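Local coordinates for Serine/threonine-protein kinase PknE (Mycobacterium tuberculosis, PDB 2H34) that transfers phosphate from ATP to serine and threonine residues of proteins and probably helps the tubercle bacillus survive stress inside infected macrophages, at residues F102-D106 / G107-V111; R141-G144 / S145-A149; T230-P233 / P234-D238. All coordinates share one frame; numbering follows the deposited sequence.

Interaction 1 (F102-D106 / G107-V111); sequences FGEID and GQLYV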
ATOM      1  N   PHE A 102     -13.764 -15.660   6.599  1.00 67.69           N
ATOM      2  CA  PHE A 102     -12.503 -16.224   7.076  1.00 68.13           C
ATOM      3  C   PHE A 102     -12.750 -17.258   8.180  1.00 68.77           C
ATOM      4  O   PHE A 102     -13.809 -17.263   8.813  1.00 68.82           O
ATOM      5  CB  PHE A 102     -11.562 -15.118   7.568  1.00 67.88           C
ATOM      6  CG  PHE A 102     -12.195 -14.161   8.543  1.00 68.19           C
ATOM      7  CD1 PHE A 102     -12.881 -13.034   8.096  1.00 68.77           C
ATOM      8  CD2 PHE A 102     -12.089 -14.370   9.913  1.00 68.32           C
ATOM      9  CE1 PHE A 102     -13.459 -12.139   9.002  1.00 67.97           C
ATOM     10  CE2 PHE A 102     -12.664 -13.479  10.822  1.00 67.85           C
ATOM     11  CZ  PHE A 102     -13.347 -12.368  10.365  1.00 67.92           C
ATOM     12  N   GLY A 103     -11.769 -18.130   8.402  1.00 69.48           N
ATOM     13  CA  GLY A 103     -11.846 -19.159   9.444  1.00 70.31           C
ATOM     14  C   GLY A 103     -10.916 -20.317   9.134  1.00 70.83           C
ATOM     15  O   GLY A 103      -9.817 -20.104   8.613  1.00 70.99           O
ATOM     16  N   GLU A 104     -11.353 -21.539   9.444  1.00 70.99           N
ATOM     17  CA  GLU A 104     -10.610 -22.740   9.062  1.00 71.19           C
ATOM     18  C   GLU A 104     -11.415 -23.716   8.217  1.00 71.36           C
ATOM     19  O   GLU A 104     -12.598 -23.947   8.476  1.00 71.50           O
ATOM     20  CB  GLU A 104     -10.102 -23.492  10.291  1.00 71.38           C
ATOM     21  CG  GLU A 104      -9.516 -24.874   9.963  1.00 71.46           C
ATOM     22  CD  GLU A 104      -9.227 -25.711  11.187  1.00 71.81           C
ATOM     23  OE1 GLU A 104      -9.318 -26.957  11.088  1.00 72.09           O
ATOM     24  OE2 GLU A 104      -8.904 -25.126  12.243  1.00 71.84           O
ATOM     25  N   ILE A 105     -10.753 -24.288   7.214  1.00 71.42           N
ATOM     26  CA  ILE A 105     -11.174 -25.542   6.602  1.00 71.50           C
ATOM     27  C   ILE A 105      -9.928 -26.416   6.459  1.00 71.70           C
ATOM     28  O   ILE A 105      -8.888 -25.938   6.002  1.00 71.69           O
ATOM     29  CB  ILE A 105     -11.818 -25.327   5.215  1.00 71.44           C
ATOM     30  CG1 ILE A 105     -12.979 -24.335   5.304  1.00 71.05           C
ATOM     31  CG2 ILE A 105     -12.299 -26.659   4.629  1.00 71.10           C
ATOM     32  CD1 ILE A 105     -13.232 -23.583   4.023  1.00 71.30           C
ATOM     33  N   ASP A 106     -10.036 -27.685   6.859  1.00 71.92           N
ATOM     34  CA  ASP A 106      -8.941 -28.662   6.726  1.00 72.32           C
ATOM     35  C   ASP A 106      -7.650 -28.178   7.374  1.00 72.38           C
ATOM     36  O   ASP A 106      -6.585 -28.220   6.755  1.00 72.25           O
ATOM     37  CB  ASP A 106      -8.655 -28.997   5.251  1.00 72.40           C
ATOM     38  CG  ASP A 106      -9.903 -29.359   4.471  1.00 72.86           C
ATOM     39  OD1 ASP A 106     -10.847 -29.926   5.071  1.00 73.41           O
ATOM     40  OD2 ASP A 106      -9.928 -29.080   3.250  1.00 72.53           O
ATOM     41  N   GLY A 107      -7.747 -27.701   8.610  1.00 72.60           N
ATOM     42  CA  GLY A 107      -6.591 -27.126   9.285  1.00 72.91           C
ATOM     43  C   GLY A 107      -6.182 -25.770   8.731  1.00 73.26           C
ATOM     44  O   GLY A 107      -5.788 -24.887   9.494  1.00 73.31           O
ATOM     45  N   GLN A 108      -6.287 -25.604   7.409  1.00 73.50           N
ATOM     46  CA  GLN A 108      -5.831 -24.389   6.712  1.00 73.64           C
ATOM     47  C   GLN A 108      -6.691 -23.171   7.042  1.00 73.70           C
ATOM     48  O   GLN A 108      -7.923 -23.219   6.949  1.00 73.77           O
ATOM     49  CB  GLN A 108      -5.806 -24.605   5.190  1.00 73.68           C
ATOM     50  CG  GLN A 108      -4.704 -23.838   4.446  1.00 73.91           C
ATOM     51  CD  GLN A 108      -3.503 -24.717   4.088  1.00 74.83           C
ATOM     52  OE1 GLN A 108      -3.627 -25.687   3.335  1.00 74.67           O
ATOM     53  NE2 GLN A 108      -2.331 -24.369   4.621  1.00 75.25           N
ATOM     54  N   LEU A 109      -6.028 -22.084   7.429  1.00 73.71           N
ATOM     55  CA  LEU A 109      -6.705 -20.816   7.689  1.00 73.62           C
ATOM     56  C   LEU A 109      -6.818 -19.995   6.414  1.00 73.56           C
ATOM     57  O   LEU A 109      -5.841 -19.800   5.694  1.00 73.55           O
ATOM     58  CB  LEU A 109      -6.004 -20.020   8.796  1.00 73.61           C
ATOM     59  CG  LEU A 109      -6.007 -20.625  10.210  1.00 73.66           C
ATOM     60  CD1 LEU A 109      -5.629 -19.586  11.264  1.00 73.72           C
ATOM     61  CD2 LEU A 109      -7.358 -21.242  10.554  1.00 73.72           C
ATOM     62  N   TYR A 110      -8.023 -19.520   6.143  1.00 73.56           N
ATOM     63  CA  TYR A 110      -8.308 -18.855   4.891  1.00 73.46           C
ATOM     64  C   TYR A 110      -8.900 -17.460   5.108  1.00 73.43           C
ATOM     65  O   TYR A 110      -9.481 -17.174   6.161  1.00 73.21           O
ATOM     66  CB  TYR A 110      -9.245 -19.731   4.051  1.00 73.49           C
ATOM     67  CG  TYR A 110     -10.691 -19.753   4.517  1.00 74.16           C
ATOM     68  CD1 TYR A 110     -11.091 -20.532   5.604  1.00 74.25           C
ATOM     69  CD2 TYR A 110     -11.663 -19.001   3.854  1.00 74.93           C
ATOM     70  CE1 TYR A 110     -12.423 -20.548   6.023  1.00 75.04           C
ATOM     71  CE2 TYR A 110     -12.993 -19.009   4.264  1.00 75.20           C
ATOM     72  CZ  TYR A 110     -13.367 -19.784   5.343  1.00 75.70           C
ATOM     73  OH  TYR A 110     -14.686 -19.783   5.737  1.00 76.49           O
ATOM     74  N   VAL A 111      -8.713 -16.595   4.110  1.00 73.43           N
ATOM     75  CA  VAL A 111      -9.426 -15.321   4.013  1.00 73.21           C
ATOM     76  C   VAL A 111      -9.991 -15.164   2.603  1.00 73.31           C
ATOM     77  O   VAL A 111      -9.256 -15.161   1.617  1.00 73.22           O
ATOM     78  CB  VAL A 111      -8.537 -14.112   4.377  1.00 73.12           C
ATOM     79  CG1 VAL A 111      -9.300 -12.818   4.170  1.00 72.99           C
ATOM     80  CG2 VAL A 111      -8.061 -14.205   5.823  1.00 73.20           C
TER
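With chi1 at 75°, Y110 sets its CG between its backbone N and carbonyl carbon, which lays the ring across the neighbouring strand at G103; I105, chi1 -55°, brings CD1 to the ring's other face. The two sit in an antiparallel beta hairpin of the kinase N-terminal lobe, strands 99-105 and 108-114, joined by a type I' turn, I105 to Q108. One ring face lies on backbone: G103 N is 3.4 Å above the Y110 ring plane, and F102 CA makes a CH-pi contact 4.2 Å from its centroid. From the opposite face I105 CD1 makes a second, 4.1 Å from the centroid. The Y110 hydroxyl is hydrogen-bonded to D101 OD2, which should help hold the ring's far end. Backbone pairing sets the register: Y110 N bonds to G103 O at 3.1 Å, returned weakly by G103 N to Y110 O. Beside the turn, I105 N bonds to Q108 O at 3.0 Å. On the sheet's other face E104 CB meets L109 CD2 at 3.6 Å, and L109 also touches M81 and Q82 of helix 75-88. E104, extended beyond CG, reaches the turn, where OE1 accepts a weak bond from G107 N, 3.0 Å long, 132° at the hydrogen.

Interaction 2 (R141-G144 / S145-A149); sequences RQIG and SALDA
R141 to G144 each offer a carbonyl to the amide four residues on, the pattern of an alpha helix, here within helix 133-152 of the kinase C-terminal lobe. Among these backbone bonds, S145 N to R141 O spans 3.1 Å and A146 N to Q142 O 3.2 Å. The next two are shorter and straighter: L147 N lies 2.8 Å from I143 O, with 166° at the hydrogen, and D148 N also 2.8 Å from G144 O. Apolar contact comes from I143 and L147, one turn apart and running alongside each other. I143 CG2, anti to its N, approaches L147 CG at 4.1 Å, while L147 CG also rests 3.4 Å from I143 O. Two polar side chains find partners outside this turn: S145 OG makes a weak hydrogen bond with E93 OE2, and D148 OD1 accepts from C284 N, at the start of helix 284-293. A bound sodium ion lies about 4 Å from the D148 side chain. The helix has neighbours on several sides: I143 touches L221 and L147 touches D217 of helix 217-230, R141 touches S288 and H292 of helix 284-293, and Q142, I143, A146 and L147 meet strand 173-175.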
ATOM      1  N   ARG A 141      -4.682  10.083  -3.113  1.00 66.94           N
ATOM      2  CA  ARG A 141      -5.833  10.418  -2.270  1.00 66.99           C
ATOM      3  C   ARG A 141      -6.581   9.178  -1.799  1.00 65.88           C
ATOM      4  O   ARG A 141      -6.831   9.027  -0.611  1.00 65.45           O
ATOM      5  CB  ARG A 141      -6.778  11.412  -2.966  1.00 67.30           C
ATOM      6  CG  ARG A 141      -7.784  12.055  -2.013  1.00 70.64           C
ATOM      7  CD  ARG A 141      -8.834  12.887  -2.711  1.00 76.11           C
ATOM      8  NE  ARG A 141      -8.224  13.901  -3.574  1.00 82.89           N
ATOM      9  CZ  ARG A 141      -8.458  14.020  -4.885  1.00 85.86           C
ATOM     10  NH1 ARG A 141      -9.314  13.196  -5.495  1.00 87.23           N
ATOM     11  NH2 ARG A 141      -7.845  14.968  -5.592  1.00 85.98           N
ATOM     12  N   GLN A 142      -6.890   8.286  -2.735  1.00 65.47           N
ATOM     13  CA  GLN A 142      -7.601   7.040  -2.445  1.00 65.64           C
ATOM     14  C   GLN A 142      -6.846   6.075  -1.538  1.00 66.34           C
ATOM     15  O   GLN A 142      -7.459   5.448  -0.689  1.00 67.11           O
ATOM     16  CB  GLN A 142      -7.955   6.296  -3.725  1.00 65.45           C
ATOM     17  CG  GLN A 142      -8.812   7.042  -4.688  1.00 64.53           C
ATOM     18  CD  GLN A 142      -8.870   6.345  -6.025  1.00 65.24           C
ATOM     19  OE1 GLN A 142      -8.164   6.728  -6.956  1.00 66.76           O
ATOM     20  NE2 GLN A 142      -9.695   5.304  -6.130  1.00 64.13           N
ATOM     21  N   ILE A 143      -5.537   5.913  -1.734  1.00 66.72           N
ATOM     22  CA  ILE A 143      -4.771   5.016  -0.884  1.00 66.93           C
ATOM     23  C   ILE A 143      -4.586   5.603   0.512  1.00 67.30           C
ATOM     24  O   ILE A 143      -4.691   4.881   1.505  1.00 67.58           O
ATOM     25  CB  ILE A 143      -3.404   4.634  -1.504  1.00 67.03           C
ATOM     26  CG1 ILE A 143      -3.601   3.645  -2.634  1.00 67.02           C
ATOM     27  CG2 ILE A 143      -2.489   3.982  -0.482  1.00 66.34           C
ATOM     28  CD1 ILE A 143      -3.656   4.310  -3.929  1.00 69.19           C
ATOM     29  N   GLY A 144      -4.319   6.906   0.591  1.00 67.24           N
ATOM     30  CA  GLY A 144      -4.161   7.571   1.890  1.00 67.26           C
ATOM     31  C   GLY A 144      -5.420   7.392   2.717  1.00 67.12           C
ATOM     32  O   GLY A 144      -5.379   7.200   3.944  1.00 66.66           O
ATOM     33  N   SER A 145      -6.541   7.418   2.006  1.00 66.79           N
ATOM     34  CA  SER A 145      -7.843   7.185   2.591  1.00 67.00           C
ATOM     35  C   SER A 145      -7.911   5.782   3.193  1.00 67.26           C
ATOM     36  O   SER A 145      -8.282   5.627   4.354  1.00 67.91           O
ATOM     37  CB  SER A 145      -8.935   7.412   1.536  1.00 66.67           C
ATOM     38  OG  SER A 145     -10.213   7.184   2.062  1.00 65.96           O
ATOM     39  N   ALA A 146      -7.504   4.772   2.425  1.00 67.29           N
ATOM     40  CA  ALA A 146      -7.450   3.404   2.928  1.00 67.04           C
ATOM     41  C   ALA A 146      -6.530   3.303   4.147  1.00 67.33           C
ATOM     42  O   ALA A 146      -6.873   2.691   5.156  1.00 67.59           O
ATOM     43  CB  ALA A 146      -6.997   2.473   1.842  1.00 66.87           C
ATOM     44  N   LEU A 147      -5.359   3.922   4.048  1.00 67.51           N
ATOM     45  CA  LEU A 147      -4.407   3.903   5.129  1.00 67.48           C
ATOM     46  C   LEU A 147      -4.984   4.526   6.393  1.00 67.96           C
ATOM     47  O   LEU A 147      -4.887   3.920   7.465  1.00 68.87           O
ATOM     48  CB  LEU A 147      -3.133   4.627   4.722  1.00 67.76           C
ATOM     49  CG  LEU A 147      -2.250   4.001   3.646  1.00 66.94           C
ATOM     50  CD1 LEU A 147      -1.097   4.937   3.312  1.00 64.40           C
ATOM     51  CD2 LEU A 147      -1.736   2.652   4.105  1.00 66.40           C
ATOM     52  N   ASP A 148      -5.580   5.718   6.280  1.00 67.60           N
ATOM     53  CA  ASP A 148      -6.202   6.377   7.437  1.00 67.49           C
ATOM     54  C   ASP A 148      -7.193   5.440   8.138  1.00 67.39           C
ATOM     55  O   ASP A 148      -7.198   5.310   9.361  1.00 66.96           O
ATOM     56  CB  ASP A 148      -6.971   7.623   7.005  1.00 67.62           C
ATOM     57  CG  ASP A 148      -6.079   8.815   6.693  1.00 68.44           C
ATOM     58  OD1 ASP A 148      -4.898   8.876   7.115  1.00 67.49           O
ATOM     59  OD2 ASP A 148      -6.612   9.728   6.021  1.00 71.50           O
ATOM     60  N   ALA A 149      -8.046   4.802   7.339  1.00 67.61           N
ATOM     61  CA  ALA A 149      -9.064   3.899   7.861  1.00 67.94           C
ATOM     62  C   ALA A 149      -8.403   2.756   8.623  1.00 68.39           C
ATOM     63  O   ALA A 149      -8.866   2.367   9.701  1.00 68.44           O
ATOM     64  CB  ALA A 149      -9.921   3.364   6.739  1.00 67.14           C
TER

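Interaction 3 (T230-P233 / P234-D238); sequences TGSP and PYQGD
P233 meets P234 ring to ring along the chain, and Q236 folds back towards the pair. The link between the prolines is trans, as the 3.8 Å separation of P233 CA and P234 CA requires, and it brings P233 CB to 3.6 Å from P234 CD. P233 is extended at psi 154° and P234 has helix-like angles, so the backbone bends at the second proline. The bend lets Q236, whose chain kinks at chi2, carry its amide back toward P233 and S232: Q236 CD lies 3.9 Å from P233 O, and the amide also rests beside S232 CB. This is the linker between helices 217-230 and 239-248 in the kinase C-terminal lobe, commonly called alphaF and alphaG. It opens with an ST turn, in which T230 OG1 accepts from S232 N at 3.2 Å and 166° at the hydrogen; the same OG1 is hydrogen-bonded to Y226 O. G231 leaves the helix with a positive phi of 118°. The prolines lean on the helix just left behind, P233 on E227 and P234 on C223 and Y226, while P234 also touches P252. Beyond them Y235 meets the H246 ring edge-to-face, and D238, as N-cap of helix 239-248, accepts from S241 N through OD2.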
ATOM      1  N   THR A 230       7.796  12.102 -10.548  1.00 75.31           N
ATOM      2  CA  THR A 230       9.082  12.244 -11.199  1.00 75.73           C
ATOM      3  C   THR A 230       9.348  11.089 -12.142  1.00 75.79           C
ATOM      4  O   THR A 230       9.937  11.274 -13.202  1.00 75.91           O
ATOM      5  CB  THR A 230      10.221  12.317 -10.177  1.00 75.84           C
ATOM      6  OG1 THR A 230      10.234  11.115  -9.399  1.00 76.37           O
ATOM      7  CG2 THR A 230      10.047  13.523  -9.258  1.00 76.02           C
ATOM      8  N   GLY A 231       8.909   9.900 -11.744  1.00 75.93           N
ATOM      9  CA  GLY A 231       9.204   8.684 -12.486  1.00 75.72           C
ATOM     10  C   GLY A 231      10.002   7.697 -11.660  1.00 75.56           C
ATOM     11  O   GLY A 231       9.993   6.510 -11.944  1.00 75.51           O
ATOM     12  N   SER A 232      10.679   8.186 -10.624  1.00 75.67           N
ATOM     13  CA  SER A 232      11.564   7.344  -9.801  1.00 75.69           C
ATOM     14  C   SER A 232      11.518   7.656  -8.284  1.00 75.49           C
ATOM     15  O   SER A 232      11.178   8.767  -7.893  1.00 75.45           O
ATOM     16  CB  SER A 232      12.999   7.429 -10.331  1.00 75.58           C
ATOM     17  OG  SER A 232      13.324   8.763 -10.652  1.00 75.08           O
ATOM     18  N   PRO A 233      11.868   6.668  -7.429  1.00 75.23           N
ATOM     19  CA  PRO A 233      11.762   6.877  -5.992  1.00 75.08           C
ATOM     20  C   PRO A 233      12.748   7.944  -5.584  1.00 75.30           C
ATOM     21  O   PRO A 233      13.726   8.131  -6.300  1.00 75.30           O
ATOM     22  CB  PRO A 233      12.164   5.522  -5.414  1.00 74.91           C
ATOM     23  CG  PRO A 233      13.008   4.897  -6.464  1.00 74.94           C
ATOM     24  CD  PRO A 233      12.384   5.322  -7.742  1.00 75.25           C
ATOM     25  N   PRO A 234      12.478   8.671  -4.470  1.00 75.65           N
ATOM     26  CA  PRO A 234      13.317   9.801  -4.045  1.00 75.64           C
ATOM     27  C   PRO A 234      14.779   9.462  -3.829  1.00 75.69           C
ATOM     28  O   PRO A 234      15.640  10.294  -4.099  1.00 75.58           O
ATOM     29  CB  PRO A 234      12.668  10.267  -2.729  1.00 75.46           C
ATOM     30  CG  PRO A 234      11.801   9.172  -2.301  1.00 75.62           C
ATOM     31  CD  PRO A 234      11.325   8.506  -3.566  1.00 75.67           C
ATOM     32  N   TYR A 235      15.067   8.255  -3.356  1.00 76.15           N
ATOM     33  CA  TYR A 235      16.464   7.886  -3.117  1.00 76.41           C
ATOM     34  C   TYR A 235      16.877   6.644  -3.900  1.00 76.83           C
ATOM     35  O   TYR A 235      16.312   5.570  -3.705  1.00 77.37           O
ATOM     36  CB  TYR A 235      16.722   7.694  -1.616  1.00 76.25           C
ATOM     37  CG  TYR A 235      16.434   8.918  -0.762  1.00 75.54           C
ATOM     38  CD1 TYR A 235      15.613   8.826   0.363  1.00 75.05           C
ATOM     39  CD2 TYR A 235      16.983  10.162  -1.081  1.00 74.52           C
ATOM     40  CE1 TYR A 235      15.343   9.937   1.140  1.00 75.66           C
ATOM     41  CE2 TYR A 235      16.728  11.273  -0.308  1.00 75.11           C
ATOM     42  CZ  TYR A 235      15.909  11.162   0.802  1.00 76.23           C
ATOM     43  OH  TYR A 235      15.652  12.284   1.570  1.00 77.65           O
ATOM     44  N   GLN A 236      17.844   6.804  -4.803  1.00 76.99           N
ATOM     45  CA  GLN A 236      18.365   5.685  -5.593  1.00 76.92           C
ATOM     46  C   GLN A 236      19.601   5.076  -4.932  1.00 76.88           C
ATOM     47  O   GLN A 236      20.034   5.545  -3.880  1.00 77.34           O
ATOM     48  CB  GLN A 236      18.697   6.134  -7.019  1.00 77.09           C
ATOM     49  CG  GLN A 236      17.612   5.849  -8.045  1.00 76.96           C
ATOM     50  CD  GLN A 236      16.824   7.080  -8.410  1.00 77.35           C
ATOM     51  OE1 GLN A 236      16.529   7.915  -7.557  1.00 78.46           O
ATOM     52  NE2 GLN A 236      16.478   7.205  -9.686  1.00 77.95           N
ATOM     53  N   GLY A 237      20.171   4.046  -5.558  1.00 76.68           N
ATOM     54  CA  GLY A 237      21.353   3.366  -5.031  1.00 76.35           C
ATOM     55  C   GLY A 237      21.016   2.044  -4.365  1.00 76.11           C
ATOM     56  O   GLY A 237      19.880   1.568  -4.461  1.00 75.65           O
ATOM     57  N   ASP A 238      22.001   1.450  -3.688  1.00 75.92           N
ATOM     58  CA  ASP A 238      21.788   0.173  -3.009  1.00 75.67           C
ATOM     59  C   ASP A 238      21.237   0.331  -1.592  1.00 75.87           C
ATOM     60  O   ASP A 238      21.126   1.455  -1.068  1.00 75.56           O
ATOM     61  CB  ASP A 238      23.046  -0.698  -3.029  1.00 75.55           C
ATOM     62  CG  ASP A 238      24.223  -0.077  -2.275  1.00 75.33           C
ATOM     63  OD1 ASP A 238      25.361  -0.527  -2.513  1.00 73.61           O
ATOM     64  OD2 ASP A 238      24.023   0.843  -1.450  1.00 74.68           O
TER

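How the interactions relate
From the N terminus, the three contacts follow in series: each closes before the next opens, so none nests or crosses. Interaction 1 closes a tight hairpin at one edge of the five-stranded sheet of the N-terminal lobe. Interaction 2 closes only a turn of helix in the C-terminal lobe, its centre about 29 Å from that of the hairpin. Interaction 3 shapes the linker between two helices, on the far side of the chain's centre from interaction 1 and about 40 Å from it, centre to centre. None touches another. Helix 217-230 offers the common element of the last two: it packs against residues 141-149 and ends where 230-238 begins.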